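Local coordinates for two-domain protein containing predicted PHP-like metal-dependent phosphoesterase (Bacteroides vulgatus ATCC 8482, PDB 3E38) that binds a cluster of zinc ions in a PHP-like domain and is probably a metal-dependent phosphoesterase, perhaps acting as a nuclease, at residues G91-R96 against P100-A105; M133-P138 against P152-L157. One frame throughout, in Å; residues are numbered along the deposited sequence.

Interaction 1: residues G91-R96 against P100-A105; sequences GSEITR and PGHFNA. With ZN (zinc ion), chain H; ZN (zinc ion), chain I.
Two ligands of the PHP-type zinc cluster, E93 and H102, meet across a β-hairpin. With CG anti to the backbone N (chi1 -168°) and the chain extended beyond it, E93 carries its carboxylate out to the metals, where it bridges two of them: OE2 lies 2.2 Å from the zinc of chain H and OE1 2.2 Å from the zinc of chain I. H102 ND1 binds from the neighbouring strand, 2.3 Å from the zinc of chain H, and a water also links the two ions. H137 is a further ligand of the zinc of chain H, while H24, H26 and D194 share the other ion with E93. T95 CG2 lies over one face of the imidazole in a CH-pi contact, 3.6 Å from the centroid of the H102 ring, whereas R96 O sits near the ring plane at its edge. T95 OG1 turns back to E93 O, approaching from above the carbonyl plane, and also bonds H56, a ligand of another zinc. With T95 replaced by an alanine, that face of the H102 ring would probably lose its methyl cover and H56 ND1 its hydroxyl partner. Strands 91-95 and 102-105 run antiparallel, with S92-A105 and I94-F103 as hydrogen-bonded pairs; I94 N bonds F103 O at 2.8 Å. The intervening non-hydrogen-bonded pairs, E93-N104 and T95-H102, put their side chains on the metal-facing side of the sheet. There N104 crosses E93 with amide and carboxylate planes 79° apart; N104 OD1 lies 3.1 Å from E93 CG and accepts a hydrogen bond from N136. On the reverse face I94 and A105 pack against helix 119-128, and F103 against helix 152-159.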
ATOM      1  N   GLY B  91     -18.317   1.003 -29.831  1.00 32.09           N
ATOM      2  CA  GLY B  91     -17.401   1.915 -30.494  1.00 32.35           C
ATOM      3  C   GLY B  91     -16.233   1.183 -31.065  1.00 33.26           C
ATOM      4  O   GLY B  91     -16.041  -0.046 -30.836  1.00 29.29           O
ATOM      5  N   SER B  92     -15.466   1.999 -31.776  1.00 24.99           N
ATOM      6  CA  SER B  92     -14.282   1.580 -32.495  1.00 25.83           C
ATOM      7  C   SER B  92     -13.317   2.708 -32.731  1.00 28.34           C
ATOM      8  O   SER B  92     -13.675   3.911 -32.771  1.00 27.01           O
ATOM      9  CB  SER B  92     -14.647   1.021 -33.887  1.00 31.06           C
ATOM     10  OG  SER B  92     -15.480  -0.140 -33.823  1.00 27.84           O
ATOM     11  N   GLU B  93     -12.098   2.258 -32.992  1.00 29.09           N
ATOM     12  CA  GLU B  93     -10.962   3.122 -33.267  1.00 29.87           C
ATOM     13  C   GLU B  93     -10.462   3.054 -34.705  1.00 30.34           C
ATOM     14  O   GLU B  93      -9.870   2.063 -35.153  1.00 30.26           O
ATOM     15  CB  GLU B  93      -9.789   2.832 -32.302  1.00 32.07           C
ATOM     16  CG  GLU B  93      -8.745   3.943 -32.423  1.00 26.70           C
ATOM     17  CD  GLU B  93      -7.581   3.783 -31.511  1.00 32.39           C
ATOM     18  OE1 GLU B  93      -7.335   2.754 -30.803  1.00 30.51           O
ATOM     19  OE2 GLU B  93      -6.902   4.758 -31.474  1.00 25.42           O
ATOM     20  N   ILE B  94     -10.699   4.162 -35.392  1.00 28.04           N
ATOM     21  CA  ILE B  94     -10.295   4.364 -36.804  1.00 30.39           C
ATOM     22  C   ILE B  94      -8.864   4.820 -36.649  1.00 32.11           C
ATOM     23  O   ILE B  94      -8.575   5.895 -36.146  1.00 30.58           O
ATOM     24  CB  ILE B  94     -11.164   5.403 -37.556  1.00 27.62           C
ATOM     25  CG1 ILE B  94     -12.642   5.053 -37.442  1.00 27.88           C
ATOM     26  CG2 ILE B  94     -10.731   5.542 -39.006  1.00 29.10           C
ATOM     27  CD1 ILE B  94     -13.605   6.246 -37.776  1.00 30.44           C
ATOM     28  N   THR B  95      -7.996   3.902 -37.028  1.00 33.78           N
ATOM     29  CA  THR B  95      -6.580   3.966 -36.837  1.00 29.61           C
ATOM     30  C   THR B  95      -5.919   4.202 -38.163  1.00 31.98           C
ATOM     31  O   THR B  95      -5.855   3.321 -39.015  1.00 37.54           O
ATOM     32  CB  THR B  95      -6.064   2.591 -36.260  1.00 33.66           C
ATOM     33  OG1 THR B  95      -6.932   2.103 -35.210  1.00 27.13           O
ATOM     34  CG2 THR B  95      -4.652   2.713 -35.752  1.00 31.04           C
ATOM     35  N   ARG B  96      -5.456   5.418 -38.345  1.00 26.01           N
ATOM     36  CA  ARG B  96      -4.742   5.794 -39.552  1.00 28.42           C
ATOM     37  C   ARG B  96      -3.479   6.600 -39.255  1.00 27.81           C
ATOM     38  O   ARG B  96      -3.228   7.017 -38.158  1.00 32.21           O
ATOM     39  CB  ARG B  96      -5.662   6.632 -40.420  1.00 26.20           C
ATOM     40  CG  ARG B  96      -6.945   5.907 -40.762  1.00 29.12           C
ATOM     41  CD  ARG B  96      -6.721   4.838 -41.836  1.00 28.63           C
ATOM     42  NE  ARG B  96      -7.988   4.200 -42.183  1.00 35.92           N
ATOM     43  CZ  ARG B  96      -8.335   3.849 -43.416  1.00 31.19           C
ATOM     44  NH1 ARG B  96      -7.533   4.114 -44.434  1.00 31.97           N
ATOM     45  NH2 ARG B  96      -9.522   3.302 -43.638  1.00 35.46           N
ATOM     46  N   PRO B 100      -5.142  12.069 -40.659  1.00 33.33           N
ATOM     47  CA  PRO B 100      -5.740  12.717 -39.506  1.00 31.19           C
ATOM     48  C   PRO B 100      -5.375  12.006 -38.200  1.00 27.80           C
ATOM     49  O   PRO B 100      -5.651  12.478 -37.096  1.00 21.36           O
ATOM     50  CB  PRO B 100      -7.226  12.508 -39.779  1.00 32.95           C
ATOM     51  CG  PRO B 100      -7.271  11.101 -40.356  1.00 31.29           C
ATOM     52  CD  PRO B 100      -5.941  10.891 -41.062  1.00 31.25           C
ATOM     53  N   GLY B 101      -4.730  10.871 -38.350  1.00 25.51           N
ATOM     54  CA  GLY B 101      -4.302  10.128 -37.189  1.00 28.81           C
ATOM     55  C   GLY B 101      -5.337   9.139 -36.746  1.00 25.47           C
ATOM     56  O   GLY B 101      -5.907   8.433 -37.560  1.00 30.23           O
ATOM     57  N   HIS B 102      -5.555   9.067 -35.442  1.00 29.24           N
ATOM     58  CA  HIS B 102      -6.529   8.118 -34.852  1.00 23.45           C
ATOM     59  C   HIS B 102      -7.703   8.826 -34.237  1.00 25.28           C
ATOM     60  O   HIS B 102      -7.532   9.771 -33.468  1.00 33.50           O
ATOM     61  CB  HIS B 102      -5.899   7.320 -33.709  1.00 30.18           C
ATOM     62  CG  HIS B 102      -4.693   6.524 -34.083  1.00 29.02           C
ATOM     63  ND1 HIS B 102      -4.242   5.477 -33.315  1.00 33.17           N
ATOM     64  CD2 HIS B 102      -3.849   6.611 -35.135  1.00 35.48           C
ATOM     65  CE1 HIS B 102      -3.161   4.957 -33.875  1.00 28.18           C
ATOM     66  NE2 HIS B 102      -2.912   5.615 -34.988  1.00 33.60           N
ATOM     67  N   PHE B 103      -8.897   8.354 -34.572  1.00 27.25           N
ATOM     68  CA  PHE B 103     -10.169   8.836 -33.996  1.00 26.82           C
ATOM     69  C   PHE B 103     -11.006   7.678 -33.475  1.00 26.12           C
ATOM     70  O   PHE B 103     -10.993   6.611 -34.015  1.00 27.48           O
ATOM     71  CB  PHE B 103     -11.056   9.522 -35.018  1.00 25.64           C
ATOM     72  CG  PHE B 103     -10.613  10.930 -35.434  1.00 32.58           C
ATOM     73  CD1 PHE B 103      -9.388  11.152 -36.005  1.00 29.36           C
ATOM     74  CD2 PHE B 103     -11.481  12.014 -35.274  1.00 30.10           C
ATOM     75  CE1 PHE B 103      -8.993  12.433 -36.363  1.00 39.55           C
ATOM     76  CE2 PHE B 103     -11.098  13.286 -35.613  1.00 40.30           C
ATOM     77  CZ  PHE B 103      -9.848  13.499 -36.166  1.00 41.36           C
ATOM     78  N   ASN B 104     -11.783   7.957 -32.443  1.00 26.43           N
ATOM     79  CA  ASN B 104     -12.799   7.032 -31.961  1.00 28.51           C
ATOM     80  C   ASN B 104     -14.175   7.492 -32.378  1.00 27.91           C
ATOM     81  O   ASN B 104     -14.499   8.661 -32.332  1.00 31.03           O
ATOM     82  CB  ASN B 104     -12.758   6.838 -30.467  1.00 26.40           C
ATOM     83  CG  ASN B 104     -11.772   5.784 -30.051  1.00 26.30           C
ATOM     84  OD1 ASN B 104     -10.892   5.405 -30.812  1.00 33.61           O
ATOM     85  ND2 ASN B 104     -11.931   5.283 -28.836  1.00 26.69           N
ATOM     86  N   ALA B 105     -14.933   6.512 -32.850  1.00 29.65           N
ATOM     87  CA  ALA B 105     -16.330   6.631 -33.240  1.00 26.45           C
ATOM     88  C   ALA B 105     -17.089   5.843 -32.189  1.00 28.50           C
ATOM     89  O   ALA B 105     -16.911   4.636 -32.080  1.00 27.93           O
ATOM     90  CB  ALA B 105     -16.563   6.056 -34.635  1.00 20.67           C
TER
HETATM   91 ZN    ZN H   4      -4.767   5.167 -31.107  1.00 40.67          ZN
HETATM   92 ZN    ZN I   5      -6.452   3.073 -28.789  1.00 34.62          ZN
HETATM   93  O   HOH W   1      -5.546   4.845 -29.505  1.00 32.72           O

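Interaction 2: residues M133-P138 against P152-L157; sequences MFWNHP and PEHTAL. With ZN (zinc ion), chain H.
With CG anti to the backbone N (chi1 -176°), W135 lays its indole against H154 of helix 152-157, and H154 answers from the helix with CG anti to its carbonyl carbon (chi1 -55°), which brings the two rings face to face. The six-membered ring of W135 and the imidazole of H154 stack with centroids 3.9 Å apart and planes inclined by only 16°. The overlap is offset: W135 CZ2 lies over the imidazole, 3.4 Å from H154 NE2, while H154 CD2 sits over the indole toward its rim. On the opposite face of the W135 ring P138 CB packs 3.5 Å above the plane, so the indole is sandwiched between imidazole and proline; the F103 ring stacks on the same face as H154, offset toward the pyrrole end. Both nitrogens of H154 are held from outside the pair, NE2 by the carbonyl of P100 and ND1 by the backbone N of W151, which should fix the rotation of the imidazole and keep its flat side against the indole. Two residues beyond W135 the chain turns toward the metals: H137 NE2 binds the zinc of chain H at 2.2 Å, and N136 CB packs over one face of the H137 ring. N136 ND2 bonds OE2 of the zinc ligand E93, placing it in the second shell of the site. The stack thus joins the first strand and the helix of a β-α-β unit, strand 132-135, helix 152-159 and strand 165-170, with zinc ligand H137 following closely on W135, as in the β/α architecture of PHP domains.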
HETATM    1  N   MSE B 133     -17.928  11.344 -32.371  1.00 29.22           N
HETATM    2  CA  MSE B 133     -16.542  11.174 -32.830  1.00 30.96           C
HETATM    3  C   MSE B 133     -15.545  12.093 -32.196  1.00 29.85           C
HETATM    4  O   MSE B 133     -15.737  13.305 -32.148  1.00 30.06           O
HETATM    5  CB  MSE B 133     -16.487  11.374 -34.358  1.00 32.01           C
HETATM    6  CG  MSE B 133     -17.065  10.145 -35.117  1.00 37.80           C
HETATM    7 SE   MSE B 133     -17.529  10.496 -36.951  0.75 42.72          SE
HETATM    8  CE  MSE B 133     -19.179  11.493 -36.692  1.00 47.83           C
ATOM      9  N   PHE B 134     -14.444  11.510 -31.743  1.00 28.04           N
ATOM     10  CA  PHE B 134     -13.383  12.341 -31.194  1.00 27.27           C
ATOM     11  C   PHE B 134     -11.969  11.956 -31.611  1.00 28.93           C
ATOM     12  O   PHE B 134     -11.663  10.823 -31.883  1.00 29.18           O
ATOM     13  CB  PHE B 134     -13.514  12.463 -29.674  1.00 29.76           C
ATOM     14  CG  PHE B 134     -13.443  11.150 -28.930  1.00 24.66           C
ATOM     15  CD1 PHE B 134     -12.221  10.642 -28.505  1.00 26.78           C
ATOM     16  CD2 PHE B 134     -14.605  10.449 -28.625  1.00 32.09           C
ATOM     17  CE1 PHE B 134     -12.160   9.438 -27.775  1.00 28.51           C
ATOM     18  CE2 PHE B 134     -14.560   9.255 -27.895  1.00 27.22           C
ATOM     19  CZ  PHE B 134     -13.325   8.747 -27.474  1.00 25.92           C
ATOM     20  N   TRP B 135     -11.138  12.980 -31.731  1.00 30.35           N
ATOM     21  CA  TRP B 135      -9.718  12.815 -32.036  1.00 30.72           C
ATOM     22  C   TRP B 135      -8.948  12.239 -30.821  1.00 32.54           C
ATOM     23  O   TRP B 135      -8.967  12.787 -29.703  1.00 28.48           O
ATOM     24  CB  TRP B 135      -9.163  14.155 -32.511  1.00 30.92           C
ATOM     25  CG  TRP B 135      -7.765  14.147 -32.951  1.00 34.26           C
ATOM     26  CD1 TRP B 135      -7.008  13.068 -33.291  1.00 34.41           C
ATOM     27  CD2 TRP B 135      -6.969  15.305 -33.236  1.00 22.39           C
ATOM     28  NE1 TRP B 135      -5.766  13.474 -33.717  1.00 28.64           N
ATOM     29  CE2 TRP B 135      -5.720  14.847 -33.699  1.00 30.13           C
ATOM     30  CE3 TRP B 135      -7.193  16.674 -33.131  1.00 31.92           C
ATOM     31  CZ2 TRP B 135      -4.684  15.718 -34.041  1.00 30.59           C
ATOM     32  CZ3 TRP B 135      -6.187  17.540 -33.494  1.00 21.77           C
ATOM     33  CH2 TRP B 135      -4.936  17.057 -33.936  1.00 25.20           C
ATOM     34  N   ASN B 136      -8.288  11.104 -31.065  1.00 30.60           N
ATOM     35  CA  ASN B 136      -7.460  10.448 -30.053  1.00 29.61           C
ATOM     36  C   ASN B 136      -6.004  10.931 -30.018  1.00 31.52           C
ATOM     37  O   ASN B 136      -5.375  11.169 -31.035  1.00 34.67           O
ATOM     38  CB  ASN B 136      -7.435   8.917 -30.228  1.00 27.70           C
ATOM     39  CG  ASN B 136      -8.800   8.298 -30.244  1.00 29.53           C
ATOM     40  OD1 ASN B 136      -9.743   8.819 -29.660  1.00 28.89           O
ATOM     41  ND2 ASN B 136      -8.918   7.177 -30.933  1.00 28.26           N
ATOM     42  N   HIS B 137      -5.485  11.020 -28.794  1.00 32.86           N
ATOM     43  CA  HIS B 137      -4.092  11.362 -28.541  1.00 29.52           C
ATOM     44  C   HIS B 137      -3.467  12.234 -29.618  1.00 28.02           C
ATOM     45  O   HIS B 137      -2.560  11.818 -30.299  1.00 28.12           O
ATOM     46  CB  HIS B 137      -3.248  10.088 -28.335  1.00 30.43           C
ATOM     47  CG  HIS B 137      -3.534   8.973 -29.296  1.00 30.55           C
ATOM     48  ND1 HIS B 137      -3.137   8.997 -30.616  1.00 30.45           N
ATOM     49  CD2 HIS B 137      -4.118   7.764 -29.100  1.00 28.67           C
ATOM     50  CE1 HIS B 137      -3.496   7.868 -31.195  1.00 29.28           C
ATOM     51  NE2 HIS B 137      -4.110   7.114 -30.304  1.00 26.66           N
ATOM     52  N   PRO B 138      -3.967  13.451 -29.772  1.00 25.15           N
ATOM     53  CA  PRO B 138      -3.374  14.313 -30.781  1.00 27.51           C
ATOM     54  C   PRO B 138      -1.865  14.437 -30.588  1.00 30.22           C
ATOM     55  O   PRO B 138      -1.089  14.443 -31.538  1.00 31.67           O
ATOM     56  CB  PRO B 138      -4.096  15.665 -30.557  1.00 27.63           C
ATOM     57  CG  PRO B 138      -4.923  15.506 -29.262  1.00 24.32           C
ATOM     58  CD  PRO B 138      -5.138  14.047 -29.105  1.00 24.63           C
ATOM     59  N   PRO B 152      -4.619  20.333 -41.797  1.00 34.79           N
ATOM     60  CA  PRO B 152      -5.760  20.802 -42.604  1.00 34.45           C
ATOM     61  C   PRO B 152      -6.877  19.752 -42.676  1.00 33.54           C
ATOM     62  O   PRO B 152      -8.023  20.067 -42.964  1.00 33.37           O
ATOM     63  CB  PRO B 152      -5.128  21.127 -43.985  1.00 32.50           C
ATOM     64  CG  PRO B 152      -3.614  21.101 -43.768  1.00 31.99           C
ATOM     65  CD  PRO B 152      -3.365  20.218 -42.563  1.00 34.95           C
ATOM     66  N   GLU B 153      -6.531  18.522 -42.331  1.00 36.98           N
ATOM     67  CA  GLU B 153      -7.490  17.406 -42.337  1.00 34.70           C
ATOM     68  C   GLU B 153      -8.359  17.428 -41.110  1.00 34.68           C
ATOM     69  O   GLU B 153      -9.481  16.949 -41.113  1.00 34.29           O
ATOM     70  CB  GLU B 153      -6.802  16.043 -42.337  1.00 35.79           C
ATOM     71  CG  GLU B 153      -6.119  15.684 -43.625  1.00 35.21           C
ATOM     72  CD  GLU B 153      -4.685  16.158 -43.702  1.00 33.19           C
ATOM     73  OE1 GLU B 153      -4.293  17.119 -43.008  1.00 37.35           O
ATOM     74  OE2 GLU B 153      -3.945  15.538 -44.474  1.00 30.33           O
ATOM     75  N   HIS B 154      -7.797  17.926 -40.030  1.00 32.89           N
ATOM     76  CA  HIS B 154      -8.559  18.004 -38.806  1.00 32.77           C
ATOM     77  C   HIS B 154      -9.575  19.126 -39.038  1.00 31.35           C
ATOM     78  O   HIS B 154     -10.707  19.087 -38.592  1.00 34.04           O
ATOM     79  CB  HIS B 154      -7.638  18.188 -37.579  1.00 31.27           C
ATOM     80  CG  HIS B 154      -6.579  17.125 -37.473  1.00 32.19           C
ATOM     81  ND1 HIS B 154      -5.234  17.392 -37.646  1.00 27.68           N
ATOM     82  CD2 HIS B 154      -6.677  15.780 -37.272  1.00 23.84           C
ATOM     83  CE1 HIS B 154      -4.552  16.263 -37.549  1.00 34.30           C
ATOM     84  NE2 HIS B 154      -5.403  15.270 -37.333  1.00 24.43           N
ATOM     85  N   THR B 155      -9.176  20.095 -39.819  1.00 31.23           N
ATOM     86  CA  THR B 155     -10.067  21.203 -40.113  1.00 29.37           C
ATOM     87  C   THR B 155     -11.210  20.713 -40.955  1.00 27.98           C
ATOM     88  O   THR B 155     -12.366  21.102 -40.771  1.00 27.43           O
ATOM     89  CB  THR B 155      -9.345  22.341 -40.853  1.00 29.48           C
ATOM     90  OG1 THR B 155      -8.661  23.144 -39.893  1.00 34.45           O
ATOM     91  CG2 THR B 155     -10.337  23.199 -41.569  1.00 23.87           C
ATOM     92  N   ALA B 156     -10.865  19.854 -41.897  1.00 28.40           N
ATOM     93  CA  ALA B 156     -11.857  19.306 -42.808  1.00 32.36           C
ATOM     94  C   ALA B 156     -12.820  18.471 -42.001  1.00 31.22           C
ATOM     95  O   ALA B 156     -14.011  18.709 -41.971  1.00 33.04           O
ATOM     96  CB  ALA B 156     -11.199  18.461 -43.904  1.00 32.09           C
ATOM     97  N   LEU B 157     -12.261  17.486 -41.345  1.00 33.50           N
ATOM     98  CA  LEU B 157     -13.050  16.566 -40.514  1.00 34.36           C
ATOM     99  C   LEU B 157     -13.990  17.340 -39.599  1.00 35.30           C
ATOM    100  O   LEU B 157     -15.149  16.992 -39.435  1.00 36.24           O
ATOM    101  CB  LEU B 157     -12.137  15.656 -39.682  1.00 34.31           C
ATOM    102  CG  LEU B 157     -11.557  14.435 -40.389  1.00 36.29           C
ATOM    103  CD1 LEU B 157     -10.274  13.987 -39.731  1.00 35.32           C
ATOM    104  CD2 LEU B 157     -12.605  13.314 -40.394  1.00 37.52           C
TER
HETATM  105 ZN    ZN H   4      -4.767   5.167 -31.107  1.00 40.67          ZN
HETATM  106  O   HOH W   1      -5.546   4.845 -29.505  1.00 32.72           O

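In the fold
Interactions 1 and 2 share the zinc of chain H: E93 and H102 of the hairpin and H137 of 133-138 bind it, and the water that also bridges to the zinc of chain I is common to both. Their centres lie about 9 Å apart, and strands 102-106 and 132-135 are antiparallel neighbours in one sheet. Two polar links tie them directly. N104 OD1 meets N136 ND2 at 2.7 Å beside the metals, and P100 O meets H154 NE2 at 2.8 Å on the helix side, connecting the hairpin turn to the W135-H154 stack. Nearer the zinc, H102 ND1 and H137 CE1 pack 3.3 Å apart.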